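Local coordinates for RagA protein (Porphyromonas gingivalis, PDB 6SLN), which probably takes up peptides across the outer membrane, as a TonB-dependent receptor whose barrel works together with a partner protein, at residues I667-E678 with G721-V729; G868-R876 with D971-Q982. All coordinates share one frame; numbering follows the deposited sequence.

Interaction 1 (I667-E678 with G721-V729)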
loop_
_atom_site.group_PDB
_atom_site.type_symbol
_atom_site.label_atom_id
_atom_site.label_comp_id
_atom_site.label_asym_id
_atom_site.label_seq_id
_atom_site.Cartn_x
_atom_site.Cartn_y
_atom_site.Cartn_z
ATOM N N ILE A 667 -19.761 17.048 -8.751
ATOM C CA ILE A 667 -19.102 18.302 -8.438
ATOM C C ILE A 667 -18.544 18.189 -7.036
ATOM O O ILE A 667 -19.281 17.888 -6.092
ATOM C CB ILE A 667 -20.087 19.463 -8.547
ATOM C CG1 ILE A 667 -20.223 19.888 -10.000
ATOM C CG2 ILE A 667 -19.640 20.620 -7.652
ATOM C CD1 ILE A 667 -21.624 20.268 -10.392
ATOM N N SER A 668 -17.249 18.413 -6.876
ATOM C CA SER A 668 -16.736 18.302 -5.518
ATOM C C SER A 668 -16.562 19.650 -4.834
ATOM O O SER A 668 -16.917 19.779 -3.670
ATOM C CB SER A 668 -15.422 17.506 -5.493
ATOM O OG SER A 668 -14.275 18.325 -5.564
ATOM N N THR A 669 -16.050 20.679 -5.488
ATOM C CA THR A 669 -15.902 21.929 -4.761
ATOM C C THR A 669 -16.624 23.047 -5.478
ATOM O O THR A 669 -16.817 23.011 -6.695
ATOM C CB THR A 669 -14.441 22.327 -4.555
ATOM O OG1 THR A 669 -13.850 22.656 -5.823
ATOM C CG2 THR A 669 -13.686 21.170 -3.877
ATOM N N ALA A 670 -17.016 24.043 -4.687
ATOM C CA ALA A 670 -17.620 25.246 -5.236
ATOM C C ALA A 670 -16.584 26.091 -5.978
ATOM O O ALA A 670 -16.815 26.520 -7.126
ATOM C CB ALA A 670 -18.278 26.043 -4.108
ATOM N N GLY A 671 -15.438 26.336 -5.337
ATOM C CA GLY A 671 -14.370 27.119 -5.929
ATOM C C GLY A 671 -14.450 28.603 -5.594
ATOM O O GLY A 671 -15.462 29.116 -5.116
ATOM N N ASN A 672 -13.328 29.293 -5.836
ATOM C CA ASN A 672 -13.178 30.733 -5.635
ATOM C C ASN A 672 -11.951 31.253 -6.388
ATOM O O ASN A 672 -10.837 31.278 -5.840
ATOM C CB ASN A 672 -13.077 31.070 -4.150
ATOM C CG ASN A 672 -12.860 32.540 -3.910
ATOM O OD1 ASN A 672 -12.061 32.933 -3.060
ATOM N ND2 ASN A 672 -13.569 33.372 -4.670
ATOM N N PRO A 673 -12.119 31.688 -7.642
ATOM C CA PRO A 673 -10.948 32.058 -8.456
ATOM C C PRO A 673 -10.109 33.174 -7.869
ATOM O O PRO A 673 -8.904 33.227 -8.147
ATOM C CB PRO A 673 -11.568 32.477 -9.791
ATOM C CG PRO A 673 -12.896 31.808 -9.831
ATOM C CD PRO A 673 -13.373 31.795 -8.403
ATOM N N ASP A 674 -10.677 34.044 -7.037
ATOM C CA ASP A 674 -9.924 35.174 -6.521
ATOM C C ASP A 674 -9.330 34.933 -5.132
ATOM O O ASP A 674 -8.832 35.882 -4.516
ATOM C CB ASP A 674 -10.804 36.421 -6.536
ATOM C CG ASP A 674 -11.065 36.918 -7.954
ATOM O OD1 ASP A 674 -10.090 37.228 -8.680
ATOM O OD2 ASP A 674 -12.245 36.972 -8.349
ATOM N N LEU A 675 -9.337 33.691 -4.642
ATOM C CA LEU A 675 -8.615 33.362 -3.422
ATOM C C LEU A 675 -7.201 33.919 -3.466
ATOM O O LEU A 675 -6.465 33.681 -4.421
ATOM C CB LEU A 675 -8.560 31.850 -3.239
ATOM C CG LEU A 675 -8.361 31.396 -1.787
ATOM C CD1 LEU A 675 -9.432 31.998 -0.863
ATOM C CD2 LEU A 675 -8.397 29.900 -1.714
ATOM N N SER A 676 -6.818 34.651 -2.422
ATOM C CA SER A 676 -5.465 35.183 -2.325
ATOM C C SER A 676 -5.046 35.212 -0.856
ATOM O O SER A 676 -5.758 34.727 0.034
ATOM C CB SER A 676 -5.385 36.561 -2.994
ATOM O OG SER A 676 -4.041 36.996 -3.186
ATOM N N TRP A 677 -3.857 35.759 -0.615
ATOM C CA TRP A 677 -3.337 35.902 0.737
ATOM C C TRP A 677 -4.321 36.621 1.645
ATOM O O TRP A 677 -5.014 37.555 1.225
ATOM C CB TRP A 677 -2.046 36.701 0.718
ATOM C CG TRP A 677 -0.950 35.993 0.097
ATOM C CD1 TRP A 677 -0.733 35.836 -1.235
ATOM C CD2 TRP A 677 0.123 35.333 0.768
ATOM N NE1 TRP A 677 0.414 35.119 -1.441
ATOM C CE2 TRP A 677 0.961 34.791 -0.227
ATOM C CE3 TRP A 677 0.465 35.157 2.110
ATOM C CZ2 TRP A 677 2.114 34.068 0.078
ATOM C CZ3 TRP A 677 1.612 34.452 2.411
ATOM C CH2 TRP A 677 2.422 33.913 1.403
ATOM N N GLU A 678 -4.363 36.183 2.905
ATOM C CA GLU A 678 -4.879 37.009 3.988
ATOM C C GLU A 678 -3.772 37.968 4.412
ATOM O O GLU A 678 -2.622 37.561 4.593
ATOM C CB GLU A 678 -5.339 36.126 5.148
ATOM C CG GLU A 678 -5.536 36.812 6.488
ATOM C CD GLU A 678 -5.969 35.820 7.586
ATOM O OE1 GLU A 678 -7.109 35.296 7.458
ATOM O OE2 GLU A 678 -5.180 35.561 8.553
ATOM N N GLY A 721 -25.403 23.063 -1.277
ATOM C CA GLY A 721 -24.914 21.715 -1.490
ATOM C C GLY A 721 -23.443 21.556 -1.210
ATOM O O GLY A 721 -22.841 20.590 -1.675
ATOM N N PHE A 722 -22.852 22.497 -0.481
ATOM C CA PHE A 722 -21.463 22.467 -0.062
ATOM C C PHE A 722 -21.404 22.810 1.414
ATOM O O PHE A 722 -22.297 23.486 1.936
ATOM C CB PHE A 722 -20.607 23.470 -0.827
ATOM C CG PHE A 722 -20.564 23.232 -2.299
ATOM C CD1 PHE A 722 -19.665 22.325 -2.841
ATOM C CD2 PHE A 722 -21.422 23.912 -3.146
ATOM C CE1 PHE A 722 -19.622 22.098 -4.190
ATOM C CE2 PHE A 722 -21.375 23.679 -4.503
ATOM C CZ PHE A 722 -20.469 22.776 -5.020
ATOM N N PHE A 723 -20.341 22.347 2.081
ATOM C CA PHE A 723 -20.171 22.611 3.506
ATOM C C PHE A 723 -19.554 23.977 3.740
ATOM O O PHE A 723 -19.977 24.723 4.631
ATOM C CB PHE A 723 -19.280 21.555 4.151
ATOM C CG PHE A 723 -19.802 20.165 4.035
ATOM C CD1 PHE A 723 -21.140 19.893 4.262
ATOM C CD2 PHE A 723 -18.952 19.122 3.708
ATOM C CE1 PHE A 723 -21.616 18.604 4.171
ATOM C CE2 PHE A 723 -19.427 17.843 3.602
ATOM C CZ PHE A 723 -20.764 17.583 3.835
ATOM N N SER A 724 -18.534 24.303 2.962
ATOM C CA SER A 724 -17.758 25.506 3.199
ATOM C C SER A 724 -17.074 25.854 1.891
ATOM O O SER A 724 -17.127 25.093 0.923
ATOM C CB SER A 724 -16.762 25.300 4.352
ATOM O OG SER A 724 -15.467 24.957 3.889
ATOM N N GLN A 725 -16.469 27.035 1.859
ATOM C CA GLN A 725 -15.660 27.454 0.721
ATOM C C GLN A 725 -14.852 28.648 1.175
ATOM O O GLN A 725 -15.425 29.644 1.636
ATOM C CB GLN A 725 -16.508 27.812 -0.489
ATOM C CG GLN A 725 -15.703 28.479 -1.617
ATOM C CD GLN A 725 -14.621 27.579 -2.189
ATOM O OE1 GLN A 725 -14.884 26.446 -2.593
ATOM N NE2 GLN A 725 -13.399 28.076 -2.213
ATOM N N TYR A 726 -13.533 28.544 1.071
ATOM C CA TYR A 726 -12.682 29.646 1.484
ATOM C C TYR A 726 -12.937 30.887 0.627
ATOM O O TYR A 726 -13.236 30.792 -0.568
ATOM C CB TYR A 726 -11.225 29.217 1.410
ATOM C CG TYR A 726 -10.642 28.825 2.740
ATOM C CD1 TYR A 726 -10.509 29.760 3.756
ATOM C CD2 TYR A 726 -10.209 27.530 2.978
ATOM C CE1 TYR A 726 -9.964 29.415 4.975
ATOM C CE2 TYR A 726 -9.655 27.173 4.198
ATOM C CZ TYR A 726 -9.541 28.119 5.189
ATOM O OH TYR A 726 -8.996 27.772 6.395
ATOM N N GLN A 727 -12.843 32.057 1.264
ATOM C CA GLN A 727 -13.042 33.353 0.629
ATOM C C GLN A 727 -12.237 34.401 1.394
ATOM O O GLN A 727 -12.037 34.286 2.605
ATOM C CB GLN A 727 -14.530 33.750 0.597
ATOM C CG GLN A 727 -15.326 33.162 -0.574
ATOM C CD GLN A 727 -16.812 33.022 -0.276
ATOM O OE1 GLN A 727 -17.261 33.366 0.802
ATOM N NE2 GLN A 727 -17.572 32.510 -1.230
ATOM N N ASN A 728 -11.771 35.423 0.680
ATOM C CA ASN A 728 -11.154 36.586 1.316
ATOM C C ASN A 728 -12.285 37.520 1.721
ATOM O O ASN A 728 -12.875 38.210 0.886
ATOM C CB ASN A 728 -10.165 37.256 0.377
ATOM C CG ASN A 728 -9.051 36.332 -0.026
ATOM O OD1 ASN A 728 -9.130 35.677 -1.069
ATOM N ND2 ASN A 728 -8.014 36.245 0.808
ATOM N N VAL A 729 -12.597 37.535 3.008
ATOM C CA VAL A 729 -13.885 38.046 3.440
ATOM C C VAL A 729 -13.830 38.459 4.912
ATOM O O VAL A 729 -13.267 37.751 5.756
ATOM C CB VAL A 729 -14.968 36.983 3.168
ATOM C CG1 VAL A 729 -16.095 37.130 4.137
ATOM C CG2 VAL A 729 -15.485 37.114 1.737
#
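F722 lays one face of its ring beneath A670, whose CB methyl stands 3.8 Å from the ring centroid and only 6° off the ring normal, a CH-pi contact centred on the face. The ring rim is used as well: CG2 of I667 reaches the CZ atom of F722 at 3.5 Å, the two side chains crossing at about a right angle. An aromatic side chain of another protein in the assembly also packs on F722, while I667 and A670 meet apolar ones.

Next along the strand, Q725 sends its chain toward the loop with CG anti to the backbone N (chi1 170°) and then bends at chi2, which lays the amide beside G671. There OE1 of Q725 accepts from the N of G671 at 2.8 Å, the donor standing well above the carbonyl plane. The other end of the amide is tied too, NE2 donating to the O of Y726 and to the O of N648, a pairing that should fix the rotation of the group.

The setting is the barrel wall of a TonB-dependent receptor: strand 724-728 pairs with strand 696-715, and the loop 668-677, leading into strand 678-691, is held against it by side chains rather than by a backbone ladder. A type I turn from N672 to L675 kinks the loop, which then carries on alongside the strand. At its last residue, L675, CD1 rests against the CB of Y726 at 4.0 Å.

N728 grips the backbone of S676 much as a strand neighbour would, with both ends of one amide on one residue. Its OD1 accepts from the N of S676 at 2.9 Å. Its ND2 gives a nearly straight bond (170°) to the O of S676 at 2.8 Å and a further one to the O of D709.

Interaction 2 (G868-R876 with D971-Q982); sequences GKWMINNDR and DPEAGGNVGKNQ
P972 meets M871 through its carbonyl O, 3.3 Å from the CE methyl of M871. With CG anti to the backbone N and chi2 extended (160°), M871 carries its sulphur to G975, SD lying 3.6 Å from the C of that glycine, and a bend at chi3 (48°) then turns CE to P972. The O of G975 accepts from NZ of K869 at 2.7 Å, with the ammonium above the carbonyl plane. At N977 the backbones join: its O receives the N-H of I872 almost straight, 174° at 2.7 Å. V978 then pairs with I872, and its CG2 packs on the CB of N874. G979 bonds twice, its N donating to the O of I872 at 2.8 Å and its O accepting from the N of N874. K980 runs side by side with N874, CB to CB 3.5 Å, and both carry their polar ends to the bound peptide. N981 N donates to OD1 of D875 on its syn side at 3.1 Å; the OH of Y385 is a second partner of OD1, and a water links OD2 to the N of Q982. This is a short parallel beta ladder, added to an otherwise antiparallel barrel strand, that lines the peptide-binding site.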
loop_
_atom_site.group_PDB
_atom_site.type_symbol
_atom_site.label_atom_id
_atom_site.label_comp_id
_atom_site.label_asym_id
_atom_site.label_seq_id
_atom_site.Cartn_x
_atom_site.Cartn_y
_atom_site.Cartn_z
ATOM N N GLY A 868 -9.693 34.228 32.037
ATOM C CA GLY A 868 -10.695 34.585 31.062
ATOM C C GLY A 868 -11.148 33.453 30.171
ATOM O O GLY A 868 -11.949 33.695 29.256
ATOM N N LYS A 869 -10.679 32.226 30.422
ATOM C CA LYS A 869 -11.143 31.052 29.695
ATOM C C LYS A 869 -12.490 30.591 30.244
ATOM O O LYS A 869 -12.668 30.445 31.460
ATOM C CB LYS A 869 -10.100 29.930 29.778
ATOM C CG LYS A 869 -10.437 28.645 29.019
ATOM C CD LYS A 869 -9.163 28.033 28.414
ATOM C CE LYS A 869 -9.236 26.525 28.254
ATOM N NZ LYS A 869 -10.392 26.012 27.450
ATOM N N TRP A 870 -13.447 30.410 29.344
ATOM C CA TRP A 870 -14.698 29.733 29.613
ATOM C C TRP A 870 -14.782 28.524 28.693
ATOM O O TRP A 870 -14.029 28.396 27.720
ATOM C CB TRP A 870 -15.900 30.668 29.413
ATOM C CG TRP A 870 -15.706 31.978 30.133
ATOM C CD1 TRP A 870 -15.003 33.066 29.685
ATOM C CD2 TRP A 870 -16.169 32.317 31.454
ATOM N NE1 TRP A 870 -15.022 34.064 30.641
ATOM C CE2 TRP A 870 -15.730 33.628 31.730
ATOM C CE3 TRP A 870 -16.923 31.648 32.415
ATOM C CZ2 TRP A 870 -16.021 34.274 32.924
ATOM C CZ3 TRP A 870 -17.209 32.299 33.619
ATOM C CH2 TRP A 870 -16.754 33.588 33.859
ATOM N N MET A 871 -15.691 27.619 29.028
ATOM C CA MET A 871 -15.782 26.349 28.333
ATOM C C MET A 871 -17.126 25.741 28.672
ATOM O O MET A 871 -17.565 25.797 29.822
ATOM C CB MET A 871 -14.646 25.405 28.742
ATOM C CG MET A 871 -14.321 24.340 27.695
ATOM S SD MET A 871 -12.670 23.613 27.872
ATOM C CE MET A 871 -12.634 23.244 29.638
ATOM N N ILE A 872 -17.796 25.205 27.665
ATOM C CA ILE A 872 -19.026 24.469 27.914
ATOM C C ILE A 872 -18.631 23.062 28.338
ATOM O O ILE A 872 -17.898 22.373 27.624
ATOM C CB ILE A 872 -19.928 24.451 26.672
ATOM C CG1 ILE A 872 -20.256 25.877 26.263
ATOM C CG2 ILE A 872 -21.191 23.623 26.911
ATOM C CD1 ILE A 872 -20.723 25.994 24.865
ATOM N N ASN A 873 -19.088 22.650 29.519
ATOM C CA ASN A 873 -18.802 21.324 30.040
ATOM C C ASN A 873 -19.854 20.371 29.507
ATOM O O ASN A 873 -20.848 20.068 30.163
ATOM C CB ASN A 873 -18.771 21.321 31.558
ATOM C CG ASN A 873 -18.173 20.047 32.108
ATOM O OD1 ASN A 873 -18.184 19.018 31.431
ATOM N ND2 ASN A 873 -17.623 20.110 33.326
ATOM N N ASN A 874 -19.595 19.856 28.308
ATOM C CA ASN A 874 -20.521 18.924 27.687
ATOM C C ASN A 874 -20.795 17.723 28.575
ATOM O O ASN A 874 -21.921 17.211 28.570
ATOM C CB ASN A 874 -19.956 18.473 26.351
ATOM C CG ASN A 874 -21.011 18.233 25.314
ATOM O OD1 ASN A 874 -20.745 18.392 24.135
ATOM N ND2 ASN A 874 -22.198 17.844 25.728
ATOM N N ASP A 875 -19.782 17.250 29.317
ATOM C CA ASP A 875 -19.968 16.100 30.209
ATOM C C ASP A 875 -21.148 16.333 31.140
ATOM O O ASP A 875 -21.994 15.448 31.335
ATOM C CB ASP A 875 -18.714 15.844 31.049
ATOM C CG ASP A 875 -17.680 14.983 30.345
ATOM O OD1 ASP A 875 -17.825 14.719 29.134
ATOM O OD2 ASP A 875 -16.699 14.588 31.016
ATOM N N ARG A 876 -21.225 17.535 31.717
ATOM C CA ARG A 876 -22.307 17.817 32.644
ATOM C C ARG A 876 -23.671 17.796 31.963
ATOM O O ARG A 876 -24.681 17.668 32.659
ATOM C CB ARG A 876 -22.056 19.146 33.375
ATOM C CG ARG A 876 -20.875 19.065 34.353
ATOM C CD ARG A 876 -20.684 20.276 35.250
ATOM N NE ARG A 876 -21.957 20.896 35.582
ATOM C CZ ARG A 876 -22.314 22.107 35.162
ATOM N NH1 ARG A 876 -21.481 22.810 34.405
ATOM N NH2 ARG A 876 -23.500 22.613 35.478
ATOM N N ASP A 971 -9.999 18.663 33.326
ATOM C CA ASP A 971 -8.899 19.550 32.966
ATOM C C ASP A 971 -9.440 20.829 32.329
ATOM O O ASP A 971 -10.019 20.781 31.229
ATOM C CB ASP A 971 -7.927 18.830 32.016
ATOM C CG ASP A 971 -6.647 19.620 31.767
ATOM O OD1 ASP A 971 -6.500 20.745 32.318
ATOM O OD2 ASP A 971 -5.783 19.116 31.003
ATOM N N PRO A 972 -9.270 21.987 32.977
ATOM C CA PRO A 972 -9.690 23.240 32.330
ATOM C C PRO A 972 -8.938 23.515 31.032
ATOM O O PRO A 972 -9.480 24.181 30.146
ATOM C CB PRO A 972 -9.420 24.307 33.405
ATOM C CG PRO A 972 -8.412 23.696 34.337
ATOM C CD PRO A 972 -8.585 22.206 34.260
ATOM N N GLU A 973 -7.722 22.986 30.870
ATOM C CA GLU A 973 -6.996 23.167 29.619
ATOM C C GLU A 973 -7.548 22.311 28.489
ATOM O O GLU A 973 -7.315 22.621 27.318
ATOM C CB GLU A 973 -5.513 22.849 29.815
ATOM C CG GLU A 973 -4.605 23.254 28.653
ATOM C CD GLU A 973 -3.134 23.110 29.003
ATOM O OE1 GLU A 973 -2.262 23.297 28.124
ATOM O OE2 GLU A 973 -2.846 22.810 30.178
ATOM N N ALA A 974 -8.276 21.249 28.799
ATOM C CA ALA A 974 -8.543 20.223 27.798
ATOM C C ALA A 974 -9.780 20.587 26.983
ATOM O O ALA A 974 -10.840 19.969 27.071
ATOM C CB ALA A 974 -8.687 18.859 28.458
ATOM N N GLY A 975 -9.619 21.587 26.148
ATOM C CA GLY A 975 -10.681 21.948 25.229
ATOM C C GLY A 975 -10.660 23.430 24.923
ATOM O O GLY A 975 -9.879 24.200 25.471
ATOM N N GLY A 976 -11.545 23.815 24.019
ATOM C CA GLY A 976 -11.601 25.209 23.657
ATOM C C GLY A 976 -12.914 25.807 24.085
ATOM O O GLY A 976 -13.004 26.500 25.111
ATOM N N ASN A 977 -13.942 25.543 23.285
ATOM C CA ASN A 977 -15.273 26.040 23.579
ATOM C C ASN A 977 -16.129 25.012 24.294
ATOM O O ASN A 977 -17.008 25.382 25.092
ATOM C CB ASN A 977 -15.972 26.492 22.294
ATOM C CG ASN A 977 -16.338 25.340 21.410
ATOM O OD1 ASN A 977 -15.518 24.457 21.166
ATOM N ND2 ASN A 977 -17.580 25.329 20.928
ATOM N N VAL A 978 -15.876 23.731 24.048
ATOM C CA VAL A 978 -16.498 22.661 24.815
ATOM C C VAL A 978 -15.410 21.727 25.303
ATOM O O VAL A 978 -14.528 21.327 24.540
ATOM C CB VAL A 978 -17.551 21.896 23.990
ATOM C CG1 VAL A 978 -16.941 21.355 22.722
ATOM C CG2 VAL A 978 -18.135 20.784 24.811
ATOM N N GLY A 979 -15.442 21.435 26.618
ATOM C CA GLY A 979 -14.740 20.291 27.169
ATOM C C GLY A 979 -15.678 19.108 27.119
ATOM O O GLY A 979 -16.829 19.200 27.546
ATOM N N LYS A 980 -15.213 18.006 26.534
ATOM C CA LYS A 980 -16.058 16.825 26.426
ATOM C C LYS A 980 -15.179 15.589 26.309
ATOM O O LYS A 980 -14.236 15.580 25.513
ATOM C CB LYS A 980 -17.000 16.936 25.223
ATOM C CG LYS A 980 -16.296 17.305 23.931
ATOM C CD LYS A 980 -17.155 17.025 22.712
ATOM C CE LYS A 980 -16.345 17.265 21.417
ATOM N NZ LYS A 980 -17.192 17.629 20.222
ATOM N N ASN A 981 -15.515 14.554 27.086
ATOM C CA ASN A 981 -14.720 13.340 27.235
ATOM C C ASN A 981 -13.226 13.629 27.120
ATOM O O ASN A 981 -12.547 13.121 26.215
ATOM C CB ASN A 981 -15.145 12.272 26.220
ATOM C CG ASN A 981 -14.488 10.913 26.501
ATOM O OD1 ASN A 981 -14.276 10.535 27.660
ATOM N ND2 ASN A 981 -14.141 10.195 25.445
ATOM N N GLN A 982 -12.705 14.444 28.030
ATOM C CA GLN A 982 -11.321 14.872 27.932
ATOM C C GLN A 982 -10.362 13.712 28.161
ATOM O O GLN A 982 -10.589 12.849 29.015
ATOM C CB GLN A 982 -11.038 15.981 28.938
ATOM C CG GLN A 982 -12.033 17.118 28.909
ATOM C CD GLN A 982 -11.875 18.020 30.123
ATOM O OE1 GLN A 982 -11.828 17.544 31.263
ATOM N NE2 GLN A 982 -11.780 19.325 29.886
HETATM O O HOH W 1 -14.264 14.808 30.362
#

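Overall arrangement
Interaction 1 closes before interaction 2 opens along the chain, and the two do not touch: their centres lie 31 Å apart and their nearest atoms about 16 Å. What they share is the barrel. Strand 696-715, the partner of strand 724-728 in interaction 1, is separated from strand 857-873 of interaction 2 by three successive barrel strands, 732-746, 752-764 and 844-853. Each contact joins a connecting loop to a strand of this array, at a different place round it. Residues 667-678 and 721-729 meet where another protein of the assembly packs, whereas 868-876 and 971-982 lie nearer the centre of the chain, beside the bound peptide. This is consistent with partner contacts and peptide binding using different parts of one barrel.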